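PDB 3BHW: uncharacterized protein from Magnetospirillum magneticum, which probably takes part, as a BrxA-family protein, in a type 1 BREX system that protects the bacterium against double-stranded DNA phage by preventing replication of phage DNA. Local coordinates for residues Asp80-Thr83 against Gln84-Ile87; Arg176-Gly179 against Glu180-Ser183. One frame throughout, in Å; residues are numbered along the deposited sequence.

Interaction 1: Asp80-Thr83 against Gln84-Ile87; sequences DGST and QVAI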
ATOM      1  N   ASP A  80     -14.309  -5.551  -7.564  1.00 22.19           N
ATOM      2  CA  ASP A  80     -15.761  -5.595  -7.366  1.00 24.40           C
ATOM      3  C   ASP A  80     -16.263  -4.978  -6.077  1.00 24.39           C
ATOM      4  O   ASP A  80     -17.428  -4.622  -5.976  1.00 25.58           O
ATOM      5  CB  ASP A  80     -16.262  -7.042  -7.475  1.00 24.96           C
ATOM      6  CG  ASP A  80     -16.060  -7.634  -8.869  1.00 26.33           C
ATOM      7  OD1 ASP A  80     -16.098  -6.880  -9.879  1.00 28.41           O
ATOM      8  OD2 ASP A  80     -15.875  -8.870  -8.958  1.00 30.72           O
ATOM      9  N   GLY A  81     -15.393  -4.822  -5.094  1.00 24.17           N
ATOM     10  CA  GLY A  81     -15.860  -4.476  -3.759  1.00 24.39           C
ATOM     11  C   GLY A  81     -16.212  -3.014  -3.615  1.00 24.07           C
ATOM     12  O   GLY A  81     -15.942  -2.187  -4.510  1.00 23.49           O
ATOM     13  N   SER A  82     -16.794  -2.694  -2.471  1.00 23.93           N
ATOM     14  CA  SER A  82     -17.158  -1.341  -2.155  1.00 23.73           C
ATOM     15  C   SER A  82     -15.880  -0.527  -2.038  1.00 23.47           C
ATOM     16  O   SER A  82     -14.769  -1.071  -1.963  1.00 22.11           O
ATOM     17  CB  SER A  82     -17.940  -1.287  -0.837  1.00 24.20           C
ATOM     18  OG  SER A  82     -17.100  -1.617   0.266  1.00 25.98           O
ATOM     19  N   THR A  83     -16.056   0.775  -2.000  1.00 23.22           N
ATOM     20  CA  THR A  83     -14.964   1.706  -1.900  1.00 24.12           C
ATOM     21  C   THR A  83     -14.020   1.390  -0.721  1.00 24.20           C
ATOM     22  O   THR A  83     -12.804   1.291  -0.905  1.00 24.26           O
ATOM     23  CB  THR A  83     -15.518   3.138  -1.868  1.00 24.12           C
ATOM     24  OG1 THR A  83     -16.165   3.403  -3.121  1.00 26.16           O
ATOM     25  CG2 THR A  83     -14.386   4.128  -1.723  1.00 25.89           C
ATOM     26  N   GLN A  84     -14.561   1.218   0.475  1.00 24.66           N
ATOM     27  CA  GLN A  84     -13.723   0.936   1.648  1.00 25.41           C
ATOM     28  C   GLN A  84     -13.127  -0.480   1.585  1.00 25.14           C
ATOM     29  O   GLN A  84     -11.944  -0.690   1.890  1.00 25.51           O
ATOM     30  CB  GLN A  84     -14.519   1.171   2.942  1.00 26.55           C
ATOM     31  CG  GLN A  84     -13.747   0.903   4.245  1.00 29.61           C
ATOM     32  CD  GLN A  84     -12.926   2.107   4.725  1.00 33.81           C
ATOM     33  OE1 GLN A  84     -11.707   2.187   4.489  1.00 34.77           O
ATOM     34  NE2 GLN A  84     -13.590   3.047   5.400  1.00 33.27           N
ATOM     35  N   VAL A  85     -13.918  -1.461   1.159  1.00 23.83           N
ATOM     36  CA  VAL A  85     -13.393  -2.816   1.091  1.00 22.30           C
ATOM     37  C   VAL A  85     -12.232  -2.858   0.078  1.00 20.92           C
ATOM     38  O   VAL A  85     -11.157  -3.380   0.379  1.00 19.10           O
ATOM     39  CB  VAL A  85     -14.507  -3.882   0.803  1.00 22.21           C
ATOM     40  CG1 VAL A  85     -13.909  -5.233   0.615  1.00 25.36           C
ATOM     41  CG2 VAL A  85     -15.521  -3.936   1.939  1.00 21.65           C
ATOM     42  N   ALA A  86     -12.469  -2.322  -1.118  1.00 18.51           N
ATOM     43  CA  ALA A  86     -11.465  -2.346  -2.190  1.00 17.77           C
ATOM     44  C   ALA A  86     -10.205  -1.578  -1.792  1.00 18.94           C
ATOM     45  O   ALA A  86      -9.080  -2.055  -2.018  1.00 17.74           O
ATOM     46  CB  ALA A  86     -12.081  -1.822  -3.536  1.00 17.08           C
ATOM     47  N   ILE A  87     -10.364  -0.399  -1.198  1.00 19.00           N
ATOM     48  CA  ILE A  87      -9.162   0.384  -0.857  1.00 18.79           C
ATOM     49  C   ILE A  87      -8.318  -0.340   0.202  1.00 18.74           C
ATOM     50  O   ILE A  87      -7.099  -0.348   0.111  1.00 18.98           O
ATOM     51  CB  ILE A  87      -9.497   1.810  -0.404  1.00 19.19           C
ATOM     52  CG1 ILE A  87      -8.247   2.683  -0.428  1.00 22.86           C
ATOM     53  CG2 ILE A  87     -10.186   1.790   0.944  1.00 21.36           C
ATOM     54  CD1 ILE A  87      -8.192   3.618  -1.595  1.00 26.96           C
TER
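Two first torsions set up the meeting of Ser82 with Val85: the serine hydroxyl sits between its own backbone N and carbonyl carbon (chi1 68°), and Val85 holds CG1 opposite its backbone N (chi1 175°), which swings CG2 round beside that N. The result is an N-cap. Ser82 is the N-cap residue of helix 83-97, and Ser82 OG accepts from Val85 N in a weak bond of 3.3 Å, reaching forward to an amide of the first turn that has no earlier helical carbonyl to pair with. Val85 CG2 lies against the same oxygen, with Ser82 OG 3.3 Å away.

The backbone of the cap residue does its share too. Ser82 O takes the amide of Ala86, with N and O 2.8 Å apart and the bond almost straight, and the next such bond runs from Ile87 N to Thr83 O at 3.0 Å. Ala86 turns its methyl back toward the loop, where CB rests 3.2 Å from Ser82 O; the same methyl also packs on Leu19 and Arg23 of helix 19-31. Just before the cap, Gly81 is the first residue to leave helical geometry after helix 72-80, and its carbonyl O accepts from Arg23 NH1. The short link between two helices is thus fastened to a third. On the Thr83 side, Ile87 places its branch methyl against the carbonyl oxygen that its own amide uses, with Ile87 CG2 3.2 Å from Thr83 O.

Interaction 2: Arg176-Gly179 against Glu180-Ser183; sequences RISG and EVMS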
ATOM      1  N   ARG A 176     -11.223   0.561  11.258  1.00 27.36           N
ATOM      2  CA  ARG A 176     -11.636  -0.844  11.308  1.00 27.12           C
ATOM      3  C   ARG A 176     -11.466  -1.457   9.931  1.00 25.75           C
ATOM      4  O   ARG A 176     -12.129  -1.039   8.995  1.00 25.10           O
ATOM      5  CB  ARG A 176     -13.110  -0.931  11.780  1.00 28.11           C
ATOM      6  CG  ARG A 176     -13.890  -2.195  11.374  1.00 31.70           C
ATOM      7  CD  ARG A 176     -13.645  -3.363  12.324  1.00 38.16           C
ATOM      8  NE  ARG A 176     -14.153  -4.677  11.875  1.00 41.85           N
ATOM      9  CZ  ARG A 176     -14.952  -4.920  10.828  1.00 41.75           C
ATOM     10  NH1 ARG A 176     -15.403  -3.943  10.049  1.00 42.65           N
ATOM     11  NH2 ARG A 176     -15.319  -6.170  10.574  1.00 41.73           N
ATOM     12  N   ILE A 177     -10.551  -2.428   9.809  1.00 24.84           N
ATOM     13  CA  ILE A 177     -10.365  -3.137   8.553  1.00 24.40           C
ATOM     14  C   ILE A 177     -11.523  -4.127   8.348  1.00 24.91           C
ATOM     15  O   ILE A 177     -11.909  -4.877   9.272  1.00 25.23           O
ATOM     16  CB  ILE A 177      -8.998  -3.868   8.449  1.00 23.77           C
ATOM     17  CG1 ILE A 177      -7.812  -2.878   8.505  1.00 24.30           C
ATOM     18  CG2 ILE A 177      -8.943  -4.659   7.204  1.00 23.25           C
ATOM     19  CD1 ILE A 177      -7.831  -1.813   7.400  1.00 22.94           C
ATOM     20  N   SER A 178     -12.079  -4.107   7.143  1.00 23.79           N
ATOM     21  CA  SER A 178     -13.232  -4.903   6.836  1.00 23.65           C
ATOM     22  C   SER A 178     -12.957  -6.379   7.099  1.00 24.21           C
ATOM     23  O   SER A 178     -11.861  -6.898   6.856  1.00 23.33           O
ATOM     24  CB  SER A 178     -13.678  -4.692   5.397  1.00 25.01           C
ATOM     25  OG  SER A 178     -12.769  -5.277   4.519  1.00 26.81           O
ATOM     26  N   GLY A 179     -13.986  -7.037   7.609  1.00 23.87           N
ATOM     27  CA  GLY A 179     -13.935  -8.443   7.926  1.00 23.51           C
ATOM     28  C   GLY A 179     -13.615  -9.258   6.695  1.00 22.90           C
ATOM     29  O   GLY A 179     -12.955 -10.277   6.801  1.00 22.87           O
ATOM     30  N   GLU A 180     -14.061  -8.809   5.523  1.00 22.82           N
ATOM     31  CA  GLU A 180     -13.778  -9.500   4.261  1.00 22.81           C
ATOM     32  C   GLU A 180     -12.275  -9.473   3.957  1.00 21.58           C
ATOM     33  O   GLU A 180     -11.691 -10.446   3.544  1.00 21.54           O
ATOM     34  CB  GLU A 180     -14.485  -8.779   3.146  1.00 24.46           C
ATOM     35  CG  GLU A 180     -14.904  -9.636   1.992  1.00 28.81           C
ATOM     36  CD  GLU A 180     -15.929  -8.914   1.168  1.00 32.70           C
ATOM     37  OE1 GLU A 180     -16.876  -8.364   1.773  1.00 36.27           O
ATOM     38  OE2 GLU A 180     -15.779  -8.876  -0.070  1.00 35.04           O
ATOM     39  N   VAL A 181     -11.644  -8.340   4.199  1.00 20.37           N
ATOM     40  CA  VAL A 181     -10.222  -8.268   3.929  1.00 18.32           C
ATOM     41  C   VAL A 181      -9.457  -9.108   4.940  1.00 17.77           C
ATOM     42  O   VAL A 181      -8.551  -9.888   4.570  1.00 17.20           O
ATOM     43  CB  VAL A 181      -9.790  -6.808   3.959  1.00 18.60           C
ATOM     44  CG1 VAL A 181      -8.246  -6.721   4.115  1.00 16.95           C
ATOM     45  CG2 VAL A 181     -10.336  -6.114   2.672  1.00 17.99           C
ATOM     46  N   MET A 182      -9.830  -8.965   6.207  1.00 18.58           N
ATOM     47  CA  MET A 182      -9.139  -9.706   7.273  1.00 17.94           C
ATOM     48  C   MET A 182      -9.257 -11.234   7.104  1.00 18.31           C
ATOM     49  O   MET A 182      -8.303 -11.957   7.424  1.00 18.34           O
ATOM     50  CB  MET A 182      -9.575  -9.271   8.688  1.00 17.09           C
ATOM     51  CG  MET A 182      -9.271  -7.821   9.087  1.00 17.27           C
ATOM     52  SD  MET A 182      -7.485  -7.306   8.953  1.00 19.98           S
ATOM     53  CE  MET A 182      -6.768  -8.695   9.844  1.00 21.59           C
ATOM     54  N   SER A 183     -10.425 -11.703   6.644  1.00 18.89           N
ATOM     55  CA  SER A 183     -10.655 -13.129   6.428  1.00 20.39           C
ATOM     56  C   SER A 183      -9.712 -13.619   5.329  1.00 19.14           C
ATOM     57  O   SER A 183      -9.084 -14.686   5.469  1.00 18.67           O
ATOM     58  CB  SER A 183     -12.158 -13.412   6.141  1.00 21.25           C
ATOM     59  OG  SER A 183     -12.452 -14.787   5.889  1.00 26.66           O
TER
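Ile177 lays its branch methyl against the bent thioether of Met182, CG2 standing 3.5 Å from Met182 SD, and the two side chains meet at about a right angle. The methionine is folded at both chi2 (-56°) and chi3 (-50°), and the bend at chi2 sets SD beside Ile177 CG2. The same Ile177 CG2 also touches Val181 CG1 at 3.8 Å, so one methyl bridges two neighbouring residues of the first helical turn. Both Ile177 and Met182 pack on Ile197 of helix 191-197, which extends this apolar patch beyond the turn.

Next to it the polar half takes over. Ser178 OG accepts from Val181 N at 3.3 Å, with an N-H...O angle of 153°, while Val181 CG2 presses on that hydroxyl from 3.2 Å. Met182 N bonds to Ser178 O at 3.0 Å, and Ser183 N to Gly179 O at 2.9 Å, starting the regular helical pattern. Gln88 accepts from Ser178 N through OE1 and ties the incoming loop to helix 83-97. Helix 179-187 thus begins with a serine N-cap and a hydrophobic staple between Ile177 (N') and Met182 (N4).

How the interactions relate
From the N terminus, interaction 1 comes first: it sits at the short link from helix 72-80 into helix 83-97, with no residues between its segments. Interaction 2 follows in series, where the loop after helix 145-161 enters helix 179-187; neither contact encloses or crosses the other. Both are helix starts, their centres about 11 Å apart on the same side of the chain's centre. They touch directly: Val85 O lies 3.7 Å from Val181 CG2, and Val85 CG2 packs on Ser178 CB. Met77 of helix 72-80 also meets Glu180 and Val181. The two N-terminal turns therefore pack together, joining the helix pair around residues 80-83 to the later helix 179-187.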